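Long-range contacts in lytic polysaccharide monooxygenase (Neurospora crassa, PDB 4QI8), which probably uses an active-site copper to cleave cellulose oxidatively, breaking its beta-1,4-glycosidic bonds with a reductant and an oxygen cosubstrate: residues I102-P107 with Y204-P209; P73-F78 with E141-H146; Y19-D24 with S48-T53; I62-A67 with S159-S164. One frame throughout, in Å; residues are numbered along the deposited sequence. Where two conformers were deposited one is given.

Interaction 1 (I102-P107 with Y204-P209); sequences IYHEQP and YKNPGP
His104 and Asn206 lie with their CA atoms 7.1 Å apart, and Gln106 and Tyr204 are at nearly the same spacing, too wide for strand pairing, so side chains bridge the two backbones. Asn206 has the most surface covered, and each part of its amide is used. Its ND2 donates to the backbone O of Glu105 at 2.9 Å in an almost straight bond (178°); the acceptor lies in the amide plane, although the donor stands above the plane of the carbonyl. ND2 is also hydrogen-bonded to Gln77 OE1 of strand 76-82, and OD1 receives Gln106 NE2 at 2.8 Å. That same NE2 donates to the backbone O of Tyr204, again at 2.8 Å; a bend at chi2 (-80°) turns CD out of the line of the chain, and the amide beyond it meets both oxygens. Both its protons are thereby spent on the 204-209 loop. The amide of Asn206 is stacked on the His104 ring, the planes 13° apart, with Asn206 CG 3.4 Å above the ring and displaced toward its rim. Pro107 CD packs on Tyr204 CB at 3.9 Å. His104 ND1 is hydrogen-bonded to Lys101 NZ, and Tyr204 OH to Gly191 O. The contact fastens a late irregular loop beside the end of strand 99-104, where Ile102 and Tyr103 form a classic beta bulge opposite Phe78 of neighbouring strand 76-82.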
loop_
_atom_site.group_PDB
_atom_site.type_symbol
_atom_site.label_atom_id
_atom_site.label_comp_id
_atom_site.label_asym_id
_atom_site.label_seq_id
_atom_site.Cartn_x
_atom_site.Cartn_y
_atom_site.Cartn_z
ATOM N N ILE A 102 -0.812 -7.319 3.890
ATOM C CA ILE A 102 -1.685 -8.366 3.370
ATOM C C ILE A 102 -1.310 -8.843 1.967
ATOM O O ILE A 102 -1.870 -9.824 1.492
ATOM C CB ILE A 102 -3.185 -7.993 3.431
ATOM C CG1 ILE A 102 -3.495 -6.757 2.582
ATOM C CG2 ILE A 102 -3.602 -7.789 4.878
ATOM C CD1 ILE A 102 -4.980 -6.507 2.440
ATOM N N TYR A 103 -0.355 -8.184 1.323
ATOM C CA TYR A 103 0.115 -8.599 0.012
ATOM C C TYR A 103 1.450 -7.940 -0.271
ATOM O O TYR A 103 1.626 -6.753 0.008
ATOM C CB TYR A 103 -0.883 -8.187 -1.086
ATOM C CG TYR A 103 -0.353 -8.421 -2.489
ATOM C CD1 TYR A 103 0.350 -7.436 -3.166
ATOM C CD2 TYR A 103 -0.545 -9.639 -3.132
ATOM C CE1 TYR A 103 0.853 -7.659 -4.430
ATOM C CE2 TYR A 103 -0.045 -9.872 -4.406
ATOM C CZ TYR A 103 0.647 -8.879 -5.053
ATOM O OH TYR A 103 1.149 -9.103 -6.320
ATOM N N HIS A 104 2.370 -8.690 -0.866
ATOM C CA HIS A 104 3.488 -8.079 -1.561
ATOM C C HIS A 104 3.836 -8.865 -2.810
ATOM O O HIS A 104 3.638 -10.078 -2.885
ATOM C CB HIS A 104 4.700 -7.805 -0.648
ATOM C CG HIS A 104 5.390 -9.009 -0.076
ATOM N ND1 HIS A 104 6.218 -8.878 1.010
ATOM C CD2 HIS A 104 5.443 -10.316 -0.438
ATOM C CE1 HIS A 104 6.742 -10.051 1.310
ATOM N NE2 HIS A 104 6.284 -10.945 0.451
ATOM N N GLU A 105 4.348 -8.140 -3.792
ATOM C CA GLU A 105 4.644 -8.699 -5.102
ATOM C C GLU A 105 6.074 -9.208 -5.189
ATOM O O GLU A 105 7.013 -8.504 -4.831
ATOM C CB GLU A 105 4.437 -7.605 -6.147
ATOM C CG GLU A 105 4.681 -8.045 -7.575
ATOM C CD GLU A 105 4.424 -6.938 -8.588
ATOM O OE1 GLU A 105 3.821 -5.898 -8.220
ATOM O OE2 GLU A 105 4.827 -7.122 -9.761
ATOM N N GLN A 106 6.233 -10.432 -5.685
ATOM C CA GLN A 106 7.533 -10.956 -6.076
ATOM C C GLN A 106 7.679 -10.884 -7.587
ATOM O O GLN A 106 6.742 -11.208 -8.310
ATOM C CB GLN A 106 7.678 -12.410 -5.631
ATOM C CG GLN A 106 8.112 -12.556 -4.191
ATOM C CD GLN A 106 9.604 -12.347 -4.029
ATOM O OE1 GLN A 106 10.405 -13.157 -4.501
ATOM N NE2 GLN A 106 9.989 -11.267 -3.355
ATOM N N PRO A 107 8.861 -10.492 -8.078
ATOM C CA PRO A 107 9.099 -10.522 -9.519
ATOM C C PRO A 107 9.323 -11.937 -10.011
ATOM O O PRO A 107 9.573 -12.843 -9.215
ATOM C CB PRO A 107 10.398 -9.735 -9.662
ATOM C CG PRO A 107 11.144 -10.035 -8.392
ATOM C CD PRO A 107 10.082 -10.153 -7.326
ATOM N N TYR A 204 14.673 -11.264 -4.380
ATOM C CA TYR A 204 14.200 -9.921 -4.057
ATOM C C TYR A 204 13.561 -9.938 -2.676
ATOM O O TYR A 204 12.593 -10.659 -2.443
ATOM C CB TYR A 204 13.203 -9.379 -5.108
ATOM C CG TYR A 204 12.694 -8.017 -4.688
ATOM C CD1 TYR A 204 13.534 -6.921 -4.725
ATOM C CD2 TYR A 204 11.401 -7.834 -4.201
ATOM C CE1 TYR A 204 13.108 -5.678 -4.292
ATOM C CE2 TYR A 204 10.971 -6.598 -3.759
ATOM C CZ TYR A 204 11.828 -5.525 -3.804
ATOM O OH TYR A 204 11.394 -4.320 -3.325
ATOM N N LYS A 205 14.103 -9.141 -1.761
ATOM C CA LYS A 205 13.567 -9.073 -0.413
ATOM C C LYS A 205 12.635 -7.871 -0.277
ATOM O O LYS A 205 13.080 -6.736 -0.110
ATOM C CB LYS A 205 14.703 -8.944 0.599
ATOM C CG LYS A 205 14.244 -8.944 2.052
ATOM C CD LYS A 205 13.524 -10.221 2.403
ATOM C CE LYS A 205 13.104 -10.254 3.864
ATOM N NZ LYS A 205 12.289 -11.475 4.121
ATOM N N ASN A 206 11.328 -8.108 -0.343
ATOM C CA ASN A 206 10.384 -7.010 -0.163
ATOM C C ASN A 206 10.636 -6.314 1.162
ATOM O O ASN A 206 10.849 -6.975 2.177
ATOM C CB ASN A 206 8.952 -7.522 -0.129
ATOM C CG ASN A 206 8.539 -8.175 -1.418
ATOM O OD1 ASN A 206 8.852 -9.340 -1.661
ATOM N ND2 ASN A 206 7.836 -7.429 -2.265
ATOM N N PRO A 207 10.543 -4.980 1.191
ATOM C CA PRO A 207 10.676 -4.305 2.477
ATOM C C PRO A 207 9.421 -4.497 3.315
ATOM O O PRO A 207 8.324 -4.770 2.809
ATOM C CB PRO A 207 10.890 -2.840 2.080
ATOM C CG PRO A 207 10.137 -2.707 0.816
ATOM C CD PRO A 207 10.319 -4.025 0.097
ATOM N N GLY A 208 9.609 -4.368 4.617
ATOM C CA GLY A 208 8.522 -4.480 5.557
ATOM C C GLY A 208 8.357 -5.876 6.133
ATOM O O GLY A 208 9.138 -6.790 5.862
ATOM N N PRO A 209 7.297 -6.051 6.920
ATOM C CA PRO A 209 7.053 -7.296 7.642
ATOM C C PRO A 209 6.556 -8.396 6.734
ATOM O O PRO A 209 6.272 -8.181 5.558
ATOM C CB PRO A 209 5.984 -6.893 8.653
ATOM C CG PRO A 209 5.225 -5.797 7.957
ATOM C CD PRO A 209 6.280 -5.025 7.222
#

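Interaction 2 (P73-F78 with E141-H146); sequences PGPMQF and EHIGLH
His142 CG stands anti to its backbone N (chi1 -171°), while Met76 is folded at chi2 and chi3, and the two side chains meet at about a right angle. Met76 SD comes 3.5 Å from His142 CB and lies oblique to the imidazole, 4.4 Å from its centroid. The far end of the ring reaches the backbone of 73-78: His142 NE2 makes a weak hydrogen bond of 2.8 Å to Gly74 O, at the ring's edge, while ND1 is bonded to Tyr2. On the other face of the sheet Gln77 and Glu141 run side by side. Gln77 NE2 donates to Glu141 OE1 at 3.0 Å from above the carboxylate plane, while Gln77 OE1 accepts from Asn206; Tyr185 OH shares Glu141 OE1, and Arg139 forms a salt bridge with OE2. Gln77 and Glu141 form an antiparallel hydrogen-bonded pair, Ile143 N bonds to Pro75 O, and beyond the strands Leu145 N bonds to Pro73 O at 2.8 Å. Pro73 CG touches His146 CB at 3.7 Å; His146 probably helps bind O2, and its ring stacks on copper ligand His72. Strands 76-82 and 134-144 are thus adjacent inside the larger sheet, flanked by 99-104 and 155-166 respectively.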
loop_
_atom_site.group_PDB
_atom_site.type_symbol
_atom_site.label_atom_id
_atom_site.label_comp_id
_atom_site.label_asym_id
_atom_site.label_seq_id
_atom_site.Cartn_x
_atom_site.Cartn_y
_atom_site.Cartn_z
ATOM N N PRO A 73 9.275 -0.419 -12.897
ATOM C CA PRO A 73 9.474 -1.776 -12.378
ATOM C C PRO A 73 9.559 -1.786 -10.857
ATOM O O PRO A 73 10.240 -0.955 -10.259
ATOM C CB PRO A 73 10.815 -2.175 -12.983
ATOM C CG PRO A 73 11.554 -0.875 -13.117
ATOM C CD PRO A 73 10.502 0.128 -13.502
ATOM N N GLY A 74 8.885 -2.742 -10.240
ATOM C CA GLY A 74 8.960 -2.934 -8.815
ATOM C C GLY A 74 7.657 -3.458 -8.258
ATOM O O GLY A 74 6.696 -3.687 -9.003
ATOM N N PRO A 75 7.618 -3.660 -6.937
ATOM C CA PRO A 75 6.480 -4.342 -6.316
ATOM C C PRO A 75 5.331 -3.441 -5.874
ATOM O O PRO A 75 5.543 -2.356 -5.331
ATOM C CB PRO A 75 7.105 -4.959 -5.067
ATOM C CG PRO A 75 8.154 -3.970 -4.692
ATOM C CD PRO A 75 8.750 -3.539 -6.000
ATOM N N MET A 76 4.115 -3.932 -6.091
ATOM C CA MET A 76 2.969 -3.485 -5.308
ATOM C C MET A 76 2.982 -4.144 -3.936
ATOM O O MET A 76 3.298 -5.337 -3.809
ATOM C CB MET A 76 1.653 -3.869 -5.978
ATOM C CG MET A 76 1.371 -3.168 -7.274
ATOM S SD MET A 76 1.194 -1.370 -7.126
ATOM C CE MET A 76 -0.135 -1.236 -5.973
ATOM N N GLN A 77 2.580 -3.391 -2.917
ATOM C CA GLN A 77 2.364 -3.941 -1.577
ATOM C C GLN A 77 1.129 -3.272 -0.979
ATOM O O GLN A 77 0.861 -2.098 -1.251
ATOM C CB GLN A 77 3.589 -3.746 -0.674
ATOM C CG GLN A 77 4.897 -4.054 -1.377
ATOM C CD GLN A 77 6.095 -4.272 -0.467
ATOM O OE1 GLN A 77 6.955 -5.095 -0.772
ATOM N NE2 GLN A 77 6.172 -3.534 0.631
ATOM N N PHE A 78 0.387 -4.021 -0.168
ATOM C CA PHE A 78 -0.805 -3.505 0.504
ATOM C C PHE A 78 -0.769 -3.832 1.989
ATOM O O PHE A 78 -0.380 -4.936 2.386
ATOM C CB PHE A 78 -2.091 -4.094 -0.106
ATOM C CG PHE A 78 -2.349 -3.670 -1.528
ATOM C CD1 PHE A 78 -2.960 -2.453 -1.804
ATOM C CD2 PHE A 78 -1.979 -4.485 -2.590
ATOM C CE1 PHE A 78 -3.198 -2.068 -3.101
ATOM C CE2 PHE A 78 -2.202 -4.083 -3.894
ATOM C CZ PHE A 78 -2.809 -2.877 -4.145
ATOM N N GLU A 141 0.848 0.812 -2.015
ATOM C CA GLU A 141 2.097 1.365 -2.495
ATOM C C GLU A 141 2.621 0.589 -3.681
ATOM O O GLU A 141 2.512 -0.636 -3.749
ATOM C CB GLU A 141 3.176 1.447 -1.412
ATOM C CG GLU A 141 3.883 0.140 -1.103
ATOM C CD GLU A 141 4.837 0.226 0.079
ATOM O OE1 GLU A 141 4.930 -0.792 0.801
ATOM O OE2 GLU A 141 5.437 1.302 0.328
ATOM N N HIS A 142 3.192 1.340 -4.612
ATOM C CA HIS A 142 4.057 0.782 -5.617
ATOM C C HIS A 142 5.451 1.342 -5.374
ATOM O O HIS A 142 5.606 2.548 -5.153
ATOM C CB HIS A 142 3.624 1.148 -7.032
ATOM C CG HIS A 142 4.400 0.388 -8.043
ATOM N ND1 HIS A 142 5.278 0.982 -8.925
ATOM C CD2 HIS A 142 4.509 -0.947 -8.225
ATOM C CE1 HIS A 142 5.873 0.033 -9.624
ATOM N NE2 HIS A 142 5.432 -1.142 -9.213
ATOM N N ILE A 143 6.460 0.477 -5.440
ATOM C CA ILE A 143 7.839 0.906 -5.234
ATOM C C ILE A 143 8.586 0.794 -6.554
ATOM O O ILE A 143 8.909 -0.305 -7.002
ATOM C CB ILE A 143 8.558 0.079 -4.140
ATOM C CG1 ILE A 143 7.663 -0.091 -2.905
ATOM C CG2 ILE A 143 9.846 0.773 -3.774
ATOM C CD1 ILE A 143 8.271 -0.955 -1.794
ATOM N N GLY A 144 8.841 1.931 -7.198
ATOM C CA GLY A 144 9.568 1.955 -8.454
ATOM C C GLY A 144 11.057 1.877 -8.199
ATOM O O GLY A 144 11.623 2.748 -7.531
ATOM N N LEU A 145 11.685 0.839 -8.747
ATOM C CA LEU A 145 13.068 0.490 -8.416
ATOM C C LEU A 145 14.081 0.694 -9.545
ATOM O O LEU A 145 15.228 0.283 -9.432
ATOM C CB LEU A 145 13.135 -0.970 -7.955
ATOM C CG LEU A 145 12.376 -1.277 -6.666
ATOM C CD1 LEU A 145 12.411 -2.763 -6.411
ATOM C CD2 LEU A 145 12.949 -0.520 -5.481
ATOM N N HIS A 146 13.658 1.307 -10.643
ATOM C CA HIS A 146 14.515 1.412 -11.820
ATOM C C HIS A 146 15.851 2.119 -11.578
ATOM O O HIS A 146 16.814 1.807 -12.280
ATOM C CB HIS A 146 13.765 2.055 -12.991
ATOM C CG HIS A 146 13.011 3.285 -12.625
ATOM N ND1 HIS A 146 11.934 3.262 -11.766
ATOM C CD2 HIS A 146 13.178 4.572 -12.997
ATOM C CE1 HIS A 146 11.473 4.493 -11.625
ATOM N NE2 HIS A 146 12.212 5.306 -12.359
#

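Interaction 3 (Y19-D24 with S48-T53); sequences YVRRAD and SPAQST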
loop_
_atom_site.group_PDB
_atom_site.type_symbol
_atom_site.label_atom_id
_atom_site.label_comp_id
_atom_site.label_asym_id
_atom_site.label_seq_id
_atom_site.Cartn_x
_atom_site.Cartn_y
_atom_site.Cartn_z
ATOM N N TYR A 19 -13.194 7.496 -1.781
ATOM C CA TYR A 19 -12.903 6.624 -0.644
ATOM C C TYR A 19 -11.413 6.603 -0.312
ATOM O O TYR A 19 -11.000 5.916 0.610
ATOM C CB TYR A 19 -13.375 5.202 -0.951
ATOM C CG TYR A 19 -14.858 5.106 -1.174
ATOM C CD1 TYR A 19 -15.735 5.177 -0.116
ATOM C CD2 TYR A 19 -15.389 4.946 -2.439
ATOM C CE1 TYR A 19 -17.100 5.093 -0.301
ATOM C CE2 TYR A 19 -16.762 4.861 -2.629
ATOM C CZ TYR A 19 -17.602 4.933 -1.559
ATOM O OH TYR A 19 -18.958 4.844 -1.767
ATOM N N VAL A 20 -10.616 7.338 -1.082
ATOM C CA VAL A 20 -9.177 7.396 -0.899
ATOM C C VAL A 20 -8.807 8.800 -0.449
ATOM O O VAL A 20 -9.212 9.784 -1.071
ATOM C CB VAL A 20 -8.452 7.027 -2.209
ATOM C CG1 VAL A 20 -6.944 7.154 -2.043
ATOM C CG2 VAL A 20 -8.838 5.619 -2.656
ATOM N N ARG A 21 -8.085 8.896 0.663
ATOM C CA ARG A 21 -7.586 10.174 1.146
ATOM C C ARG A 21 -6.765 10.835 0.056
ATOM O O ARG A 21 -5.903 10.195 -0.537
ATOM C CB ARG A 21 -6.752 9.944 2.402
ATOM C CG ARG A 21 -7.592 9.430 3.555
ATOM C CD ARG A 21 -6.820 9.326 4.855
ATOM N NE ARG A 21 -7.717 8.981 5.953
ATOM C CZ ARG A 21 -7.332 8.678 7.186
ATOM N NH1 ARG A 21 -6.040 8.654 7.510
ATOM N NH2 ARG A 21 -8.251 8.400 8.102
ATOM N N ARG A 22 -7.020 12.109 -0.231
ATOM C CA ARG A 22 -6.350 12.694 -1.379
ATOM C C ARG A 22 -4.844 12.778 -1.126
ATOM O O ARG A 22 -4.374 13.429 -0.189
ATOM C CB ARG A 22 -6.907 14.062 -1.774
ATOM C CG ARG A 22 -6.317 14.513 -3.120
ATOM C CD ARG A 22 -7.061 15.626 -3.783
ATOM N NE ARG A 22 -6.751 16.890 -3.153
ATOM C CZ ARG A 22 -7.239 18.058 -3.564
ATOM N NH1 ARG A 22 -8.060 18.118 -4.607
ATOM N NH2 ARG A 22 -6.897 19.179 -2.936
ATOM N N ALA A 23 -4.083 12.098 -1.969
ATOM C CA ALA A 23 -2.640 12.054 -1.824
ATOM C C ALA A 23 -2.020 13.357 -2.281
ATOM O O ALA A 23 -2.539 14.032 -3.178
ATOM C CB ALA A 23 -2.080 10.893 -2.632
ATOM N N ASP A 24 -0.874 13.683 -1.698
ATOM C CA ASP A 24 -0.210 14.933 -2.008
ATOM C C ASP A 24 0.313 14.977 -3.445
ATOM O O ASP A 24 0.674 16.062 -3.907
ATOM C CB ASP A 24 0.948 15.214 -1.040
ATOM C CG ASP A 24 0.505 15.599 0.362
ATOM O OD1 ASP A 24 -0.662 16.003 0.559
ATOM O OD2 ASP A 24 1.366 15.508 1.269
ATOM N N SER A 48 -5.902 14.662 5.780
ATOM C CA SER A 48 -7.234 15.050 5.304
ATOM C C SER A 48 -8.041 13.772 5.084
ATOM O O SER A 48 -7.593 12.897 4.344
ATOM C CB SER A 48 -7.156 15.812 3.969
ATOM O OG SER A 48 -6.660 17.135 4.107
ATOM N N PRO A 49 -9.236 13.655 5.684
ATOM C CA PRO A 49 -10.031 12.442 5.476
ATOM C C PRO A 49 -10.515 12.289 4.040
ATOM O O PRO A 49 -10.635 13.265 3.299
ATOM C CB PRO A 49 -11.230 12.653 6.402
ATOM C CG PRO A 49 -11.332 14.111 6.568
ATOM C CD PRO A 49 -9.928 14.615 6.557
ATOM N N ALA A 50 -10.826 11.054 3.666
ATOM C CA ALA A 50 -11.541 10.784 2.427
ATOM C C ALA A 50 -12.974 11.268 2.563
ATOM O O ALA A 50 -13.480 11.431 3.664
ATOM C CB ALA A 50 -11.535 9.302 2.125
ATOM N N GLN A 51 -13.629 11.484 1.436
ATOM C CA GLN A 51 -15.012 11.927 1.448
ATOM C C GLN A 51 -15.945 10.900 2.080
ATOM O O GLN A 51 -16.934 11.264 2.727
ATOM C CB GLN A 51 -15.489 12.211 0.027
ATOM C CG GLN A 51 -14.835 13.401 -0.640
ATOM C CD GLN A 51 -15.342 13.590 -2.057
ATOM O OE1 GLN A 51 -15.325 12.658 -2.860
ATOM N NE2 GLN A 51 -15.833 14.782 -2.361
ATOM N N SER A 52 -15.654 9.623 1.848
ATOM C CA SER A 52 -16.509 8.531 2.296
ATOM C C SER A 52 -15.670 7.312 2.677
ATOM O O SER A 52 -14.460 7.286 2.441
ATOM C CB SER A 52 -17.519 8.163 1.199
ATOM O OG SER A 52 -18.302 9.284 0.799
ATOM N N THR A 53 -16.336 6.315 3.247
ATOM C CA THR A 53 -15.713 5.080 3.696
ATOM C C THR A 53 -16.470 3.928 3.051
ATOM O O THR A 53 -17.693 3.899 3.096
ATOM C CB THR A 53 -15.772 5.007 5.238
ATOM O OG1 THR A 53 -15.005 6.085 5.788
ATOM C CG2 THR A 53 -15.254 3.685 5.770
HETATM O O HOH W 1 -9.085 13.711 1.010
#
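Tyr19, Arg21 and Ala50 have the most surface buried between these two loops. The Tyr19 ring packs obliquely on Ser52 and Thr53: CE1 touches Ser52 CB at 3.4 Å, and CD1 comes 3.5 Å from Thr53 C, while Thr53 CA sits in the plane of the ring at its edge. Placing CG beside the backbone N (chi1 -62°) starts the ring in this direction. An alanine here would probably open a gap beside Ser52 and Thr53, leaving that backbone without the ring that packs on it. Ala50 points its methyl at the other loop, with CB 3.6 Å from Tyr19 C. Next to it, Arg21 uses its aliphatic portion, CG lying 3.6 Å from Ser48 O. Its extended chain carries the guanidinium on to Trp92 O and Gln162 OE1, the latter also accepting from Ala50 N. One water links the backbones, accepting from Arg22 N at 2.9 Å and donating to Pro49 O at 2.8 Å. Direct contacts are van der Waals apart from a CA-H...O contact of Tyr19 CA with Ser52 O; polar links run through the water, Gln44 and Gln162 of strand 155-166. Long, irregular loops are laid here against a strand of the beta-sandwich, as in the AA9 fold.

Interaction 4 (I62-A67 with S159-S164); sequences ITYGAA and SCAQLS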
loop_
_atom_site.group_PDB
_atom_site.type_symbol
_atom_site.label_atom_id
_atom_site.label_comp_id
_atom_site.label_asym_id
_atom_site.label_seq_id
_atom_site.Cartn_x
_atom_site.Cartn_y
_atom_site.Cartn_z
ATOM N N ILE A 62 -11.438 -6.720 -3.403
ATOM C CA ILE A 62 -11.827 -5.429 -3.943
ATOM C C ILE A 62 -10.764 -4.990 -4.933
ATOM O O ILE A 62 -9.823 -5.730 -5.214
ATOM C CB ILE A 62 -12.034 -4.402 -2.829
ATOM C CG1 ILE A 62 -10.745 -4.177 -2.037
ATOM C CG2 ILE A 62 -13.139 -4.883 -1.898
ATOM C CD1 ILE A 62 -10.864 -3.133 -0.943
ATOM N N THR A 63 -10.918 -3.800 -5.481
ATOM C CA THR A 63 -10.018 -3.369 -6.536
ATOM C C THR A 63 -9.462 -1.996 -6.188
ATOM O O THR A 63 -10.224 -1.102 -5.855
ATOM C CB THR A 63 -10.751 -3.333 -7.899
ATOM O OG1 THR A 63 -11.276 -4.629 -8.211
ATOM C CG2 THR A 63 -9.810 -2.908 -9.003
ATOM N N TYR A 64 -8.137 -1.857 -6.251
ATOM C CA TYR A 64 -7.470 -0.570 -6.059
ATOM C C TYR A 64 -6.985 -0.101 -7.426
ATOM O O TYR A 64 -6.253 -0.819 -8.107
ATOM C CB TYR A 64 -6.294 -0.699 -5.075
ATOM C CG TYR A 64 -6.150 0.457 -4.112
ATOM C CD1 TYR A 64 -5.957 1.751 -4.573
ATOM C CD2 TYR A 64 -6.195 0.262 -2.736
ATOM C CE1 TYR A 64 -5.827 2.818 -3.679
ATOM C CE2 TYR A 64 -6.065 1.320 -1.852
ATOM C CZ TYR A 64 -5.871 2.595 -2.322
ATOM O OH TYR A 64 -5.722 3.622 -1.420
ATOM N N GLY A 65 -7.413 1.090 -7.819
ATOM C CA GLY A 65 -7.086 1.629 -9.120
ATOM C C GLY A 65 -5.872 2.537 -9.113
ATOM O O GLY A 65 -5.615 3.234 -8.126
ATOM N N ALA A 66 -5.142 2.525 -10.228
ATOM C CA ALA A 66 -4.032 3.434 -10.511
ATOM C C ALA A 66 -4.429 4.393 -11.630
ATOM O O ALA A 66 -5.329 4.095 -12.421
ATOM C CB ALA A 66 -2.810 2.646 -10.962
ATOM N N ALA A 67 -3.766 5.536 -11.697
ATOM C CA ALA A 67 -3.945 6.419 -12.839
ATOM C C ALA A 67 -2.632 7.145 -13.155
ATOM O O ALA A 67 -2.135 7.875 -12.278
ATOM C CB ALA A 67 -5.048 7.421 -12.554
ATOM N N SER A 159 -1.204 5.660 -1.644
ATOM C CA SER A 159 -2.393 6.308 -1.095
ATOM C C SER A 159 -3.008 5.391 -0.049
ATOM O O SER A 159 -2.600 4.241 0.103
ATOM C CB SER A 159 -3.425 6.631 -2.187
ATOM O OG SER A 159 -4.021 5.433 -2.642
ATOM N N CYS A 160 -4.026 5.911 0.641
ATOM C CA CYS A 160 -4.769 5.147 1.636
ATOM C C CYS A 160 -6.270 5.314 1.486
ATOM O O CYS A 160 -6.773 6.428 1.415
ATOM C CB CYS A 160 -4.414 5.592 3.049
ATOM S SG CYS A 160 -2.724 5.205 3.508
ATOM N N ALA A 161 -6.962 4.178 1.485
ATOM C CA ALA A 161 -8.415 4.122 1.410
ATOM C C ALA A 161 -9.048 3.908 2.777
ATOM O O ALA A 161 -8.469 3.261 3.646
ATOM C CB ALA A 161 -8.842 3.011 0.468
ATOM N N GLN A 162 -10.241 4.468 2.950
ATOM C CA GLN A 162 -11.045 4.256 4.143
ATOM C C GLN A 162 -12.071 3.170 3.884
ATOM O O GLN A 162 -12.893 3.292 2.969
ATOM C CB GLN A 162 -11.735 5.558 4.587
ATOM C CG GLN A 162 -10.730 6.636 4.973
ATOM C CD GLN A 162 -11.310 7.925 5.525
ATOM O OE1 GLN A 162 -10.565 8.886 5.753
ATOM N NE2 GLN A 162 -12.624 7.958 5.765
ATOM N N LEU A 163 -12.011 2.117 4.697
ATOM C CA LEU A 163 -12.909 0.962 4.599
ATOM C C LEU A 163 -13.666 0.724 5.892
ATOM O O LEU A 163 -13.182 1.021 6.985
ATOM C CB LEU A 163 -12.135 -0.328 4.306
ATOM C CG LEU A 163 -11.195 -0.342 3.111
ATOM C CD1 LEU A 163 -10.576 -1.728 2.981
ATOM C CD2 LEU A 163 -11.906 0.057 1.820
ATOM N N SER A 164 -14.856 0.157 5.752
ATOM C CA SER A 164 -15.577 -0.461 6.857
ATOM C C SER A 164 -15.668 -1.948 6.535
ATOM O O SER A 164 -16.395 -2.341 5.628
ATOM C CB SER A 164 -16.962 0.153 7.004
ATOM O OG SER A 164 -17.698 -0.525 8.002
#
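Tyr64 points across toward strand 159-164, and its side chain can be followed outward. CB and CG serve as the stem, meeting nothing of the other strand, and the ring makes its contacts from the CE atoms onward. CE1 lies 3.3 Å from Ser159 OG; CE2, on the other side of the ring, meets Ala161 CB at 4.0 Å. At CZ both partners are still near. The tip, OH, donates to Ser159 OG at 2.8 Å, and Ser159 OG is in turn bonded to the backbone O of Phe4, so the buried hydroxyls form a short chain ending on strand 3-8. Ala161 N is also close to Tyr64 OH, but at a poor angle for bonding. A phenylalanine in its place would probably leave Ser159 OG without its phenolic donor, while the ring could still pack on Ala161. Farther along, Ile62 and Leu163 meet tip to tip, CD1 to CD1, at 4.2 Å. The strand axes are 9.9 Å apart at closest approach and their directions differ by 145°, a separation that only side chains span. Strand 61-67, between 3-8 and 122-126, thus faces strand 155-166, between 54-57 and 134-144, across the interior of the beta-sandwich.

Interactions 1, 2 and 4 are buried; interaction 3 is partly buried, nearer the surface. Interactions 1 and 2 touch within the larger sheet, where strand 76-82 lies between 99-104 and 134-144 and Ile102 N is 2.9 Å from Phe78 O; the loop adds the link from Asn206 to Gln77. Interaction 2 alone is true strand pairing, ruled by backbone bonds, whereas interaction 1 relies on side-chain amides. Interaction 4 joins the two sheets through a buried tyrosine-serine hydrogen bond and apolar packing, and meets interaction 2 where Phe78 packs against Tyr64. Interaction 3, across the chain's centre from interactions 1 and 2, rests on the strand of interaction 4; it has no direct hydrogen bond between its segments.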